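Local coordinates for protein geranyltranstransferase (PDB 2H8O) that probably makes farnesyl diphosphate by condensing geranyl diphosphate with isopentenyl diphosphate, at residues S96-L100 with G233-S239. Coordinates in Å, arbitrary orientation, origin at the centre of the assembly. Residues are numbered along the deposited sequence.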
loop_
_atom_site.group_PDB
_atom_site.type_symbol
_atom_site.label_atom_id
_atom_site.label_comp_id
_atom_site.label_asym_id
_atom_site.label_seq_id
_atom_site.Cartn_x
_atom_site.Cartn_y
_atom_site.Cartn_z
ATOM N N SER A 96 15.335 16.243 -8.320
ATOM C CA SER A 96 14.682 17.256 -7.485
ATOM C C SER A 96 15.452 17.401 -6.175
ATOM O O SER A 96 15.746 18.520 -5.725
ATOM C CB SER A 96 13.226 16.888 -7.198
ATOM O OG SER A 96 12.611 17.883 -6.393
ATOM N N VAL A 97 15.814 16.266 -5.585
ATOM C CA VAL A 97 16.613 16.281 -4.373
ATOM C C VAL A 97 17.953 17.002 -4.624
ATOM O O VAL A 97 18.358 17.851 -3.819
ATOM C CB VAL A 97 16.850 14.861 -3.820
ATOM C CG1 VAL A 97 17.829 14.901 -2.654
ATOM C CG2 VAL A 97 15.514 14.215 -3.363
ATOM N N ALA A 98 18.634 16.697 -5.734
ATOM C CA ALA A 98 19.924 17.324 -6.051
ATOM C C ALA A 98 19.782 18.832 -6.259
ATOM O O ALA A 98 20.621 19.614 -5.772
ATOM C CB ALA A 98 20.532 16.698 -7.281
ATOM N N LEU A 99 18.735 19.230 -6.984
ATOM C CA LEU A 99 18.466 20.642 -7.234
ATOM C C LEU A 99 18.406 21.443 -5.949
ATOM O O LEU A 99 18.925 22.579 -5.896
ATOM C CB LEU A 99 17.155 20.831 -7.998
ATOM C CG LEU A 99 16.749 22.271 -8.306
ATOM C CD1 LEU A 99 17.648 22.876 -9.379
ATOM C CD2 LEU A 99 15.271 22.310 -8.693
ATOM N N LEU A 100 17.771 20.859 -4.935
ATOM C CA LEU A 100 17.466 21.529 -3.662
ATOM C C LEU A 100 18.471 21.192 -2.548
ATOM O O LEU A 100 18.270 21.575 -1.395
ATOM C CB LEU A 100 16.039 21.168 -3.226
ATOM C CG LEU A 100 14.946 21.547 -4.235
ATOM C CD1 LEU A 100 13.523 21.115 -3.827
ATOM C CD2 LEU A 100 14.995 23.053 -4.466
ATOM N N GLY A 233 11.275 15.851 -3.789
ATOM C CA GLY A 233 12.605 16.411 -3.595
ATOM C C GLY A 233 12.603 17.537 -2.577
ATOM O O GLY A 233 13.495 17.628 -1.719
ATOM N N ALA A 234 11.596 18.409 -2.678
ATOM C CA ALA A 234 11.398 19.495 -1.723
ATOM C C ALA A 234 11.087 18.967 -0.321
ATOM O O ALA A 234 11.626 19.467 0.667
ATOM C CB ALA A 234 10.292 20.427 -2.201
ATOM N N ILE A 235 10.247 17.938 -0.220
ATOM C CA ILE A 235 9.954 17.345 1.086
ATOM C C ILE A 235 11.226 16.744 1.718
ATOM O O ILE A 235 11.536 16.964 2.898
ATOM C CB ILE A 235 8.859 16.265 0.980
ATOM C CG1 ILE A 235 7.555 16.904 0.522
ATOM C CG2 ILE A 235 8.679 15.569 2.321
ATOM C CD1 ILE A 235 6.476 15.892 0.285
ATOM N N ILE A 236 11.977 16.003 0.918
ATOM C CA ILE A 236 13.215 15.371 1.368
ATOM C C ILE A 236 14.253 16.436 1.773
ATOM O O ILE A 236 14.969 16.260 2.740
ATOM C CB ILE A 236 13.784 14.490 0.248
ATOM C CG1 ILE A 236 12.888 13.246 0.034
ATOM C CG2 ILE A 236 15.252 14.099 0.545
ATOM C CD1 ILE A 236 13.132 12.507 -1.305
ATOM N N ALA A 237 14.334 17.514 1.005
ATOM C CA ALA A 237 15.342 18.565 1.243
ATOM C C ALA A 237 14.967 19.459 2.426
ATOM O O ALA A 237 15.801 20.253 2.895
ATOM C CB ALA A 237 15.546 19.396 -0.005
ATOM N N GLY A 238 13.735 19.349 2.912
ATOM C CA GLY A 238 13.243 20.186 4.006
ATOM C C GLY A 238 13.002 21.617 3.558
ATOM O O GLY A 238 13.225 22.564 4.319
ATOM N N SER A 239 12.540 21.770 2.321
ATOM C CA SER A 239 12.297 23.076 1.700
ATOM C C SER A 239 11.147 23.814 2.356
ATOM O O SER A 239 10.242 23.193 2.925
ATOM C CB SER A 239 11.923 22.885 0.228
ATOM O OG SER A 239 12.982 22.278 -0.486
#
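Two helices of the all-alpha polyprenyl synthase fold end side by side here: 88-99 and 211-237 run in the same sense and meet through their C-terminal turns. The approach is tightest at a glycine. Val97 CA and Gly233 CA lie only 4.1 Å apart, while at the next matched pair Leu100 CA and Ala237 CA are 6.1 Å apart. A beta carbon on Gly233 would run into the Ser96 hydroxyl and the Val97 backbone nitrogen; without one, Ser96 OG sits 3.2 Å from Gly233 CA. That hydroxyl is hydrogen-bonded to the carbonyl of Cys230, one turn earlier on the partner helix, so the close passage leaves it satisfied.

Most of the remaining contact is apolar, in two patches. Val97 CG2 reaches Ile236 CD1 at 3.6 Å, and Ile236 carries this patch on to Ala106 and Val110 of helix 104-125 and to Leu181 of helix 175-189. In the other patch, Leu100, the first residue to leave helical geometry, lies against small side chains: its CB is 3.7 Å from Ala237 CB, and its CD1 is 3.7 Å from Ala234 CB. Leu247 of helix 241-267 touches both Ser96 and Leu100, so helix 241-267 also adjoins the pair.

Helix 211-237 closes with a Schellman motif: Gly238 takes positive phi, Ser239 N bonds to Ala234 O, and Gly238 N bonds to Ile235 O. The turn brings Ser239 back beside Leu100, where its OG, hydrogen-bonded to Glu243 OE1, stands 3.6 Å from Leu100 CD1.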